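Local coordinates for protein beta-mannosidase (Trichoderma harzianum, PDB 4CVU) that probably hydrolyses terminal beta-linked mannose residues from the non-reducing ends of beta-mannosides, as a fungal glycoside hydrolase of family 2, at residues A[178-183]-A[187-192]; A[650-655]-A[669-674]; A[372-375]-A[380-383]. All coordinates share one frame; numbering follows the deposited sequence.

In the fold
The three contacts lie in separate regions of one long, multidomain chain. Interaction 1 lies in a loop of the galactose-binding-like part, interaction 3 in a beta hairpin, and interaction 2 at a crossing of two helices beyond it in sequence. None touches another: their centres are 34 to 37 Å apart, and even the nearest atoms of interactions 1 and 3 are about 19 Å apart. Along the chain they follow in series, 1, 3, then 2. Interactions 1 and 2 border glycans attached to the protein itself, which are not pocket ligands; interaction 3 carries a cadmium ion, and nothing indicates that this ion marks the active site.

Interaction 1 of 3, residues A[178-183]-A[187-192]; sequences SVVYPF and NRQWVR. With NAG (2-acetamido-2-deoxy-beta-D-glucopyranose), chain L; NAG (2-acetamido-2-deoxy-beta-D-glucopyranose), chain J.
Val180 meets Gln189 across a loop of the galactose-binding-like region, and the contact illustrates how water can join chain segments that touch only sparingly. The methyl CG1 of Val180 lies 3.5 Å from NE2 of Gln189, the side chains passing at a slant. Gln189 delivers its amide because the chain bends sharply at chi2 (-89°). The backbone of Val180 is joined to the other segment by a water, which accepts from Asn187 N at 2.6 Å and donates to Val180 O at 3.0 Å.

At Tyr181 the carbonyl takes over. Two waters donate to Tyr181 O; one accepts from Arg188 NE at 3.1 Å and the other from Arg188 NH2 at 2.5 Å, the second lying in the guanidinium plane at its edge. Tyr181 turns its side chain off toward an N-acetylglucosamine near Asn637, its OH 3.5 Å from the sugar's C1.

Phe183 closes the segment. Its CE2 comes within 4.1 Å of Arg188 NH2, which lies near the ring plane at the edge, and the ring and guanidinium planes are 49° apart, unlike a face-on cation-pi stack. Trp200 stacks on the same phenylalanine, while Ser450 O accepts a hydrogen bond from Arg188 NH1. Within 187-192, Asn187 O accepts from Trp190 N in a 3-10 turn.

Chemically, then, the loop closes through three bridging waters that spread the Arg188 guanidinium and the backbone N-H of Asn187 over two carbonyls, with one methyl contact and one ring-edge contact beside them; the cationic group probably gives Tyr181 O a favourable electrostatic setting.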
loop_
_atom_site.group_PDB
_atom_site.type_symbol
_atom_site.label_atom_id
_atom_site.label_comp_id
_atom_site.label_asym_id
_atom_site.label_seq_id
_atom_site.Cartn_x
_atom_site.Cartn_y
_atom_site.Cartn_z
ATOM N N SER A 178 35.182 6.903 14.348
ATOM C CA SER A 178 34.529 5.799 15.034
ATOM C C SER A 178 33.663 6.261 16.221
ATOM O O SER A 178 32.696 5.596 16.579
ATOM C CB SER A 178 35.555 4.734 15.473
ATOM O OG SER A 178 36.456 5.238 16.428
ATOM N N VAL A 179 34.011 7.410 16.803
ATOM C CA VAL A 179 33.291 7.976 17.940
ATOM C C VAL A 179 32.000 8.696 17.492
ATOM O O VAL A 179 31.003 8.645 18.200
ATOM C CB VAL A 179 34.197 8.917 18.754
ATOM C CG1 VAL A 179 33.430 9.639 19.845
ATOM C CG2 VAL A 179 35.359 8.141 19.394
ATOM N N VAL A 180 32.019 9.345 16.337
ATOM C CA VAL A 180 30.849 10.110 15.837
ATOM C C VAL A 180 30.216 9.467 14.588
ATOM O O VAL A 180 29.492 10.100 13.832
ATOM C CB VAL A 180 31.238 11.583 15.550
ATOM C CG1 VAL A 180 31.640 12.274 16.843
ATOM C CG2 VAL A 180 32.357 11.684 14.522
ATOM N N TYR A 181 30.523 8.201 14.369
ATOM C CA TYR A 181 29.966 7.426 13.273
ATOM C C TYR A 181 28.455 7.547 13.263
ATOM O O TYR A 181 27.817 7.274 14.278
ATOM C CB TYR A 181 30.356 5.970 13.463
ATOM C CG TYR A 181 29.842 5.046 12.390
ATOM C CD1 TYR A 181 30.279 5.148 11.090
ATOM C CD2 TYR A 181 28.933 4.045 12.699
ATOM C CE1 TYR A 181 29.815 4.284 10.098
ATOM C CE2 TYR A 181 28.451 3.197 11.722
ATOM C CZ TYR A 181 28.902 3.323 10.436
ATOM O OH TYR A 181 28.418 2.437 9.509
ATOM N N PRO A 182 27.870 7.988 12.152
ATOM C CA PRO A 182 26.421 8.176 12.179
ATOM C C PRO A 182 25.599 6.905 11.952
ATOM O O PRO A 182 26.160 5.844 11.647
ATOM C CB PRO A 182 26.160 9.117 11.010
ATOM C CG PRO A 182 27.299 8.940 10.071
ATOM C CD PRO A 182 28.442 8.274 10.821
ATOM N N PHE A 183 24.277 7.056 12.094
ATOM C CA PHE A 183 23.300 6.057 11.694
ATOM C C PHE A 183 22.876 6.469 10.306
ATOM O O PHE A 183 23.146 5.766 9.320
ATOM C CB PHE A 183 22.106 6.012 12.677
ATOM C CG PHE A 183 22.419 5.332 13.992
ATOM C CD1 PHE A 183 22.346 3.960 14.105
ATOM C CD2 PHE A 183 22.783 6.063 15.106
ATOM C CE1 PHE A 183 22.628 3.327 15.304
ATOM C CE2 PHE A 183 23.085 5.434 16.311
ATOM C CZ PHE A 183 23.000 4.074 16.402
ATOM N N ASN A 187 26.803 14.356 12.659
ATOM C CA ASN A 187 26.904 15.552 13.487
ATOM C C ASN A 187 25.887 15.782 14.596
ATOM O O ASN A 187 25.854 16.870 15.128
ATOM C CB ASN A 187 27.044 16.829 12.632
ATOM C CG ASN A 187 28.270 16.816 11.759
ATOM O OD1 ASN A 187 29.360 16.474 12.187
ATOM N ND2 ASN A 187 28.075 17.097 10.525
ATOM N N ARG A 188 25.113 14.759 14.973
ATOM C CA ARG A 188 24.035 14.877 15.945
ATOM C C ARG A 188 24.502 15.297 17.343
ATOM O O ARG A 188 23.746 15.790 18.132
ATOM C CB ARG A 188 23.223 13.582 16.028
ATOM C CG ARG A 188 23.881 12.445 16.753
ATOM C CD ARG A 188 23.200 11.074 16.569
ATOM N NE ARG A 188 24.075 9.943 16.899
ATOM C CZ ARG A 188 24.210 9.448 18.120
ATOM N NH1 ARG A 188 23.581 10.002 19.086
ATOM N NH2 ARG A 188 24.990 8.411 18.393
ATOM N N GLN A 189 25.780 15.080 17.642
ATOM C CA GLN A 189 26.294 15.416 18.962
ATOM C C GLN A 189 26.189 16.931 19.256
ATOM O O GLN A 189 26.232 17.349 20.421
ATOM C CB GLN A 189 27.745 14.917 19.103
ATOM C CG GLN A 189 28.815 15.682 18.325
ATOM C CD GLN A 189 29.039 15.170 16.920
ATOM O OE1 GLN A 189 28.131 14.592 16.289
ATOM N NE2 GLN A 189 30.247 15.435 16.380
ATOM N N TRP A 190 26.060 17.735 18.199
ATOM C CA TRP A 190 26.063 19.210 18.315
ATOM C C TRP A 190 24.696 19.800 18.618
ATOM O O TRP A 190 24.593 20.985 18.878
ATOM C CB TRP A 190 26.645 19.873 17.028
ATOM C CG TRP A 190 28.106 19.746 17.012
ATOM C CD1 TRP A 190 28.853 18.925 16.226
ATOM C CD2 TRP A 190 29.013 20.390 17.897
ATOM N NE1 TRP A 190 30.183 19.034 16.544
ATOM C CE2 TRP A 190 30.306 19.928 17.576
ATOM C CE3 TRP A 190 28.866 21.348 18.915
ATOM C CZ2 TRP A 190 31.443 20.380 18.246
ATOM C CZ3 TRP A 190 30.001 21.808 19.572
ATOM C CH2 TRP A 190 31.268 21.319 19.239
ATOM N N VAL A 191 23.647 18.983 18.609
ATOM C CA VAL A 191 22.293 19.532 18.797
ATOM C C VAL A 191 21.537 18.856 19.928
ATOM O O VAL A 191 21.479 17.643 20.003
ATOM C CB VAL A 191 21.482 19.524 17.496
ATOM C CG1 VAL A 191 21.422 18.127 16.873
ATOM C CG2 VAL A 191 20.075 20.053 17.745
ATOM N N ARG A 192 20.938 19.655 20.801
ATOM C CA ARG A 192 20.068 19.140 21.843
ATOM C C ARG A 192 18.675 18.860 21.262
ATOM O O ARG A 192 17.725 19.640 21.430
ATOM C CB ARG A 192 20.010 20.139 23.007
ATOM C CG ARG A 192 21.353 20.435 23.611
ATOM C CD ARG A 192 22.101 19.191 23.980
ATOM N NE ARG A 192 21.228 18.272 24.710
ATOM C CZ ARG A 192 21.275 16.941 24.652
ATOM N NH1 ARG A 192 22.165 16.302 23.894
ATOM N NH2 ARG A 192 20.427 16.223 25.384
HETATM C C1 NAG L . 27.947 0.101 6.934
HETATM C C2 NAG L . 29.017 -0.853 7.385
HETATM C C3 NAG L . 30.337 -0.109 7.500
HETATM C C4 NAG L . 30.619 0.573 6.159
HETATM C C5 NAG L . 29.427 1.439 5.740
HETATM C C6 NAG L . 29.619 2.122 4.391
HETATM C C7 NAG L . 28.788 -2.718 8.978
HETATM C C8 NAG L . 28.286 -3.170 10.332
HETATM N N2 NAG L . 28.598 -1.440 8.647
HETATM O O3 NAG L . 31.346 -1.048 7.875
HETATM O O4 NAG L . 31.781 1.390 6.213
HETATM O O5 NAG L . 28.280 0.618 5.654
HETATM O O6 NAG L . 29.870 1.133 3.423
HETATM O O7 NAG L . 29.325 -3.544 8.252
HETATM C C1 NAG J . 33.097 17.892 10.195
HETATM C C2 NAG J . 33.020 17.031 8.947
HETATM C C3 NAG J . 34.360 16.514 8.454
HETATM C C4 NAG J . 35.436 17.604 8.411
HETATM C C5 NAG J . 35.395 18.475 9.663
HETATM C C6 NAG J . 36.362 19.662 9.538
HETATM C C7 NAG J . 30.991 15.773 8.564
HETATM C C8 NAG J . 30.242 14.523 8.913
HETATM N N2 NAG J . 32.162 15.893 9.186
HETATM O O3 NAG J . 34.128 16.003 7.158
HETATM O O4 NAG J . 36.690 16.958 8.366
HETATM O O5 NAG J . 34.063 18.921 9.946
HETATM O O6 NAG J . 35.686 20.907 9.614
HETATM O O7 NAG J . 30.509 16.603 7.767
HETATM O O HOH W 1 28.889 12.840 12.917
HETATM O O HOH W 2 26.599 9.845 15.169
HETATM O O HOH W 3 25.830 6.861 16.560
#

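Interaction 2 of 3, residues A[650-655]-A[669-674]; sequences LAVERY and SSWCHA. With NAG (2-acetamido-2-deoxy-beta-D-glucopyranose), chain H; NAG (2-acetamido-2-deoxy-beta-D-glucopyranose), chain B.
Val652 packs its two methyls against Trp671 and Ala674, and this forms the apolar part of a near-perpendicular crossing of two helical segments. The axes of 650-655 and 669-674 approach to 10.4 Å at 82°, a wide separation bridged by side chains. Val652 CG1, held anti to the backbone N (chi1 172°), touches both partners, Trp671 CZ3 at 3.9 Å and Ala674 CB at 3.8 Å. Val652 CG2 lies on the alanine alone, 3.7 Å from Ala674 C and 3.8 Å from Ala674 CB. The small alanine allows the valine to reach the backbone of the opposing helix. Glu653 adds a lesser touch, its CG near the edge of the Trp671 ring at CH2.

The polar contacts are with carbohydrate. Glu653, extended beyond CG, accepts a hydrogen bond at OE2 from O6 of one N-acetylglucosamine, 2.7 Å away. A second N-acetylglucosamine lies against one face of Trp671, its C6 methylene over the ring, offset toward the rim. Trp671 NE1 comes within 3.4 Å of that sugar's O5, but its hydrogen bond is to Pro659 O. Both sugars belong to glycans attached to the protein. The indole thus carries the sugar's C6 on one face and meets the valine through CZ3. With an alanine here, Val652 CG1 would probably lose its aromatic neighbour, the sugar its platform and Pro659 O its indole donor.

Further along helix 664-692, Thr675 also touches Val652 and Phe678 packs on Ala651. Cys672 looks instead to Trp606 of helix 603-609, so helix 664-692 lies between that helix and helix 638-655.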
loop_
_atom_site.group_PDB
_atom_site.type_symbol
_atom_site.label_atom_id
_atom_site.label_comp_id
_atom_site.label_asym_id
_atom_site.label_seq_id
_atom_site.Cartn_x
_atom_site.Cartn_y
_atom_site.Cartn_z
ATOM N N LEU A 650 19.697 -17.287 9.178
ATOM C CA LEU A 650 20.520 -18.340 9.747
ATOM C C LEU A 650 19.943 -18.926 11.064
ATOM O O LEU A 650 20.029 -20.147 11.321
ATOM C CB LEU A 650 21.930 -17.846 9.978
ATOM C CG LEU A 650 22.851 -17.555 8.782
ATOM C CD1 LEU A 650 24.217 -17.092 9.267
ATOM C CD2 LEU A 650 23.002 -18.767 7.860
ATOM N N ALA A 651 19.387 -18.035 11.891
ATOM C CA ALA A 651 18.738 -18.411 13.121
ATOM C C ALA A 651 17.640 -19.448 12.875
ATOM O O ALA A 651 17.626 -20.493 13.513
ATOM C CB ALA A 651 18.174 -17.179 13.822
ATOM N N VAL A 652 16.716 -19.124 11.968
ATOM C CA VAL A 652 15.664 -20.020 11.599
ATOM C C VAL A 652 16.207 -21.335 11.026
ATOM O O VAL A 652 15.778 -22.385 11.433
ATOM C CB VAL A 652 14.710 -19.400 10.548
ATOM C CG1 VAL A 652 13.746 -20.449 10.061
ATOM C CG2 VAL A 652 13.942 -18.232 11.127
ATOM N N GLU A 653 17.155 -21.247 10.090
ATOM C CA GLU A 653 17.625 -22.421 9.383
ATOM C C GLU A 653 18.277 -23.373 10.353
ATOM O O GLU A 653 18.161 -24.564 10.203
ATOM C CB GLU A 653 18.605 -22.079 8.260
ATOM C CG GLU A 653 17.958 -21.439 7.039
ATOM C CD GLU A 653 18.967 -20.888 6.050
ATOM O OE1 GLU A 653 20.188 -20.820 6.346
ATOM O OE2 GLU A 653 18.523 -20.550 4.952
ATOM N N ARG A 654 18.913 -22.832 11.375
ATOM C CA ARG A 654 19.661 -23.670 12.328
ATOM C C ARG A 654 18.756 -24.402 13.308
ATOM O O ARG A 654 19.103 -25.503 13.735
ATOM C CB ARG A 654 20.666 -22.845 13.096
ATOM C CG ARG A 654 21.520 -23.666 14.059
ATOM C CD ARG A 654 22.527 -22.784 14.793
ATOM N NE ARG A 654 23.693 -22.442 13.979
ATOM C CZ ARG A 654 24.812 -23.178 13.886
ATOM N NH1 ARG A 654 24.947 -24.323 14.534
ATOM N NH2 ARG A 654 25.801 -22.761 13.113
ATOM N N TYR A 655 17.589 -23.820 13.616
ATOM C CA TYR A 655 16.769 -24.293 14.728
ATOM C C TYR A 655 15.317 -24.645 14.428
ATOM O O TYR A 655 14.759 -25.520 15.110
ATOM C CB TYR A 655 16.792 -23.259 15.869
ATOM C CG TYR A 655 18.150 -23.095 16.499
ATOM C CD1 TYR A 655 18.701 -24.094 17.305
ATOM C CD2 TYR A 655 18.879 -21.949 16.299
ATOM C CE1 TYR A 655 19.949 -23.927 17.896
ATOM C CE2 TYR A 655 20.119 -21.785 16.868
ATOM C CZ TYR A 655 20.656 -22.772 17.655
ATOM O OH TYR A 655 21.886 -22.575 18.216
ATOM N N SER A 669 4.561 -14.576 5.271
ATOM C CA SER A 669 3.998 -14.584 6.593
ATOM C C SER A 669 4.628 -15.643 7.510
ATOM O O SER A 669 4.811 -15.407 8.716
ATOM C CB SER A 669 2.567 -14.938 6.569
ATOM O OG SER A 669 2.102 -14.790 7.885
ATOM N N SER A 670 4.840 -16.818 6.950
ATOM C CA SER A 670 5.345 -17.970 7.706
ATOM C C SER A 670 6.811 -17.820 8.055
ATOM O O SER A 670 7.240 -18.277 9.133
ATOM C CB SER A 670 5.205 -19.259 6.911
ATOM O OG SER A 670 3.981 -19.873 7.112
ATOM N N TRP A 671 7.598 -17.265 7.139
ATOM C CA TRP A 671 9.007 -16.932 7.458
ATOM C C TRP A 671 9.043 -15.844 8.546
ATOM O O TRP A 671 9.854 -15.880 9.427
ATOM C CB TRP A 671 9.813 -16.497 6.184
ATOM C CG TRP A 671 10.479 -17.631 5.520
ATOM C CD1 TRP A 671 9.964 -18.478 4.575
ATOM C CD2 TRP A 671 11.787 -18.123 5.822
ATOM N NE1 TRP A 671 10.892 -19.438 4.260
ATOM C CE2 TRP A 671 12.003 -19.258 5.032
ATOM C CE3 TRP A 671 12.784 -17.716 6.709
ATOM C CZ2 TRP A 671 13.190 -19.982 5.070
ATOM C CZ3 TRP A 671 13.970 -18.429 6.756
ATOM C CH2 TRP A 671 14.168 -19.542 5.934
ATOM N N CYS A 672 8.187 -14.837 8.470
ATOM C CA CYS A 672 8.154 -13.845 9.540
ATOM C C CYS A 672 7.933 -14.457 10.950
ATOM O O CYS A 672 8.496 -13.984 11.923
ATOM C CB CYS A 672 7.081 -12.763 9.263
ATOM S SG CYS A 672 7.557 -11.645 7.919
ATOM N N HIS A 673 7.086 -15.479 11.038
ATOM C CA HIS A 673 6.700 -16.105 12.294
ATOM C C HIS A 673 7.833 -16.979 12.833
ATOM O O HIS A 673 8.087 -16.964 14.031
ATOM C CB HIS A 673 5.443 -16.920 12.060
ATOM C CG HIS A 673 4.902 -17.581 13.277
ATOM N ND1 HIS A 673 4.499 -16.881 14.377
ATOM C CD2 HIS A 673 4.679 -18.882 13.561
ATOM C CE1 HIS A 673 4.062 -17.714 15.303
ATOM N NE2 HIS A 673 4.147 -18.933 14.825
ATOM N N ALA A 674 8.551 -17.683 11.960
ATOM C CA ALA A 674 9.736 -18.470 12.428
ATOM C C ALA A 674 10.823 -17.626 13.074
ATOM O O ALA A 674 11.473 -18.085 14.044
ATOM C CB ALA A 674 10.313 -19.313 11.291
HETATM C C1 NAG H . 9.729 -19.427 0.454
HETATM C C2 NAG H . 10.069 -19.949 -0.962
HETATM C C3 NAG H . 11.474 -20.534 -1.074
HETATM C C4 NAG H . 12.475 -19.560 -0.488
HETATM C C5 NAG H . 12.078 -19.232 0.955
HETATM C C6 NAG H . 13.047 -18.230 1.601
HETATM C C7 NAG H . 8.348 -20.730 -2.476
HETATM C C8 NAG H . 7.439 -21.845 -2.931
HETATM N N2 NAG H . 9.142 -20.946 -1.437
HETATM O O3 NAG H . 11.761 -20.734 -2.442
HETATM O O4 NAG H . 13.760 -20.148 -0.507
HETATM O O5 NAG H . 10.791 -18.673 0.970
HETATM O O6 NAG H . 13.121 -17.039 0.845
HETATM O O7 NAG H . 8.349 -19.669 -3.070
HETATM C C1 NAG B . 22.270 -16.061 2.376
HETATM C C2 NAG B . 23.753 -15.886 2.696
HETATM C C3 NAG B . 24.536 -17.163 2.526
HETATM C C4 NAG B . 23.869 -18.287 3.290
HETATM C C5 NAG B . 22.419 -18.395 2.856
HETATM C C6 NAG B . 21.697 -19.472 3.664
HETATM C C7 NAG B . 24.969 -13.798 2.268
HETATM C C8 NAG B . 25.428 -12.826 1.222
HETATM N N2 NAG B . 24.297 -14.871 1.825
HETATM O O3 NAG B . 25.808 -16.956 3.066
HETATM O O4 NAG B . 24.546 -19.500 3.042
HETATM O O5 NAG B . 21.744 -17.167 3.077
HETATM O O6 NAG B . 20.323 -19.389 3.373
HETATM O O7 NAG B . 25.241 -13.585 3.452
#

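Interaction 3 of 3, residues A[372-375]-A[380-383]. With CD (cadmium ion), chain U.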
loop_
_atom_site.group_PDB
_atom_site.type_symbol
_atom_site.label_atom_id
_atom_site.label_comp_id
_atom_site.label_asym_id
_atom_site.label_seq_id
_atom_site.Cartn_x
_atom_site.Cartn_y
_atom_site.Cartn_z
ATOM N N ASN A 372 27.454 -3.546 43.530
ATOM C CA ASN A 372 26.089 -3.868 43.364
ATOM C C ASN A 372 25.653 -3.259 42.079
ATOM O O ASN A 372 26.357 -2.418 41.526
ATOM C CB ASN A 372 25.295 -3.204 44.468
ATOM C CG ASN A 372 25.409 -3.924 45.767
ATOM O OD1 ASN A 372 24.707 -4.880 46.016
ATOM N ND2 ASN A 372 26.269 -3.442 46.606
ATOM N N TRP A 373 24.504 -3.691 41.608
ATOM C CA TRP A 373 23.681 -2.966 40.629
ATOM C C TRP A 373 22.270 -3.491 40.815
ATOM O O TRP A 373 21.910 -4.436 40.187
ATOM C CB TRP A 373 24.167 -3.171 39.188
ATOM C CG TRP A 373 23.537 -2.290 38.196
ATOM C CD1 TRP A 373 22.243 -2.295 37.783
ATOM C CD2 TRP A 373 24.177 -1.213 37.485
ATOM N NE1 TRP A 373 22.043 -1.305 36.850
ATOM C CE2 TRP A 373 23.209 -0.617 36.660
ATOM C CE3 TRP A 373 25.453 -0.700 37.484
ATOM C CZ2 TRP A 373 23.480 0.461 35.860
ATOM C CZ3 TRP A 373 25.739 0.395 36.699
ATOM C CH2 TRP A 373 24.736 0.967 35.868
ATOM N N HIS A 374 21.511 -2.878 41.705
ATOM C CA HIS A 374 20.143 -3.258 41.962
ATOM C C HIS A 374 19.287 -2.119 42.513
ATOM O O HIS A 374 19.771 -1.081 42.845
ATOM C CB HIS A 374 20.032 -4.508 42.847
ATOM C CG HIS A 374 20.388 -4.285 44.278
ATOM N ND1 HIS A 374 21.659 -4.473 44.767
ATOM C CD2 HIS A 374 19.634 -3.899 45.328
ATOM C CE1 HIS A 374 21.672 -4.210 46.050
ATOM N NE2 HIS A 374 20.457 -3.859 46.416
ATOM N N PHE A 375 18.000 -2.386 42.616
ATOM C CA PHE A 375 17.044 -1.431 43.086
ATOM C C PHE A 375 16.422 -1.899 44.413
ATOM O O PHE A 375 16.287 -3.097 44.630
ATOM C CB PHE A 375 15.975 -1.245 42.024
ATOM C CG PHE A 375 16.431 -0.468 40.821
ATOM C CD1 PHE A 375 17.056 -1.096 39.754
ATOM C CD2 PHE A 375 16.209 0.905 40.744
ATOM C CE1 PHE A 375 17.441 -0.365 38.663
ATOM C CE2 PHE A 375 16.588 1.630 39.641
ATOM C CZ PHE A 375 17.218 1.009 38.618
ATOM N N HIS A 380 13.200 -2.530 50.576
ATOM C CA HIS A 380 13.217 -3.943 50.142
ATOM C C HIS A 380 13.829 -4.098 48.757
ATOM O O HIS A 380 13.421 -3.423 47.815
ATOM C CB HIS A 380 11.814 -4.544 50.114
ATOM C CG HIS A 380 11.060 -4.385 51.401
ATOM N ND1 HIS A 380 10.450 -3.201 51.768
ATOM C CD2 HIS A 380 10.806 -5.262 52.400
ATOM C CE1 HIS A 380 9.844 -3.362 52.933
ATOM N NE2 HIS A 380 10.056 -4.598 53.344
ATOM N N GLU A 381 14.830 -4.968 48.658
ATOM C CA GLU A 381 15.286 -5.502 47.371
ATOM C C GLU A 381 14.142 -6.133 46.598
ATOM O O GLU A 381 13.268 -6.783 47.187
ATOM C CB GLU A 381 16.326 -6.595 47.621
ATOM C CG GLU A 381 17.659 -6.037 47.955
ATOM C CD GLU A 381 18.690 -7.097 48.311
ATOM O OE1 GLU A 381 18.564 -8.278 47.987
ATOM O OE2 GLU A 381 19.671 -6.709 48.909
ATOM N N PHE A 382 14.146 -5.982 45.269
ATOM C CA PHE A 382 13.212 -6.727 44.448
ATOM C C PHE A 382 13.860 -7.116 43.120
ATOM O O PHE A 382 14.821 -6.453 42.681
ATOM C CB PHE A 382 11.941 -5.908 44.206
ATOM C CG PHE A 382 12.187 -4.661 43.413
ATOM C CD1 PHE A 382 12.562 -3.500 44.036
ATOM C CD2 PHE A 382 12.090 -4.682 42.019
ATOM C CE1 PHE A 382 12.815 -2.359 43.297
ATOM C CE2 PHE A 382 12.331 -3.543 41.279
ATOM C CZ PHE A 382 12.703 -2.382 41.914
ATOM N N TYR A 383 13.345 -8.170 42.494
ATOM C CA TYR A 383 13.820 -8.572 41.171
ATOM C C TYR A 383 13.113 -7.711 40.107
ATOM O O TYR A 383 11.889 -7.803 39.984
ATOM C CB TYR A 383 13.531 -10.052 40.877
ATOM C CG TYR A 383 14.410 -10.548 39.748
ATOM C CD1 TYR A 383 14.054 -10.344 38.427
ATOM C CD2 TYR A 383 15.633 -11.144 40.015
ATOM C CE1 TYR A 383 14.879 -10.741 37.385
ATOM C CE2 TYR A 383 16.464 -11.545 38.982
ATOM C CZ TYR A 383 16.087 -11.330 37.666
ATOM O OH TYR A 383 16.903 -11.695 36.615
HETATM CD CD CD U . 21.076 -8.426 49.009
HETATM O O HOH W 4 16.694 -4.706 41.379
HETATM O O HOH W 5 20.951 -10.771 49.619
HETATM O O HOH W 6 22.237 -8.095 46.801
HETATM O O HOH W 7 22.514 -7.402 50.900
#
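Phe375 and Phe382 pack together across a beta hairpin formed by strands 374-377 and 380-389, part of the mixed sheet whose parallel strands fit the (beta/alpha)8 barrel expected of the family 2 catalytic domain. The touch is made by CB of Phe375, which lies 3.5 Å from CZ of Phe382; the Phe375 ring itself leads away. Phe382 reaches over because its CG sits between the backbone N and the carbonyl carbon (chi1 65°), which swings the ring toward the partner strand. CD1 and CE1 of this ring also pass close to Phe375 O, a buried carbonyl with no hydrogen-bonding partner in the model.

A second pair, His374 and Glu381, meets obliquely, imidazole and carboxylate planes 64° apart. NE2 of His374 is in van der Waals contact with CG of Glu381 at 3.9 Å; Glu381 OE2 is likewise 3.9 Å from His374 NE2, beyond hydrogen-bonding range, and that nitrogen is instead hydrogen-bonded to Glu376 OE2. The carboxylate of Glu381, carried outward on an extended chain, holds a cadmium ion with three waters completing the ligands seen. Its OE1 also accepts from Arg699 NH2, a second-shell bond that, with the bidentate metal grip, is likely to limit the carboxylate's rotation and to offset part of its charge.

Beyond these, the hairpin packs on neighbouring strands of the sheet: Phe375 touches Cys483 of strand 481-485 and Phe382 touches Leu442 of strand 442-446. On the far edge, Trp373 and His374 both face Ser354, a classic beta bulge against strand 351-354.

Between the two backbones one water stands in for a direct bond, accepting from Phe375 N and donating to Phe382 O, each at 2.9 Å. The metal grip is uneven: Glu381 OE2 lies 2.2 Å from the cadmium ion, but Glu381 OE1 2.7 Å.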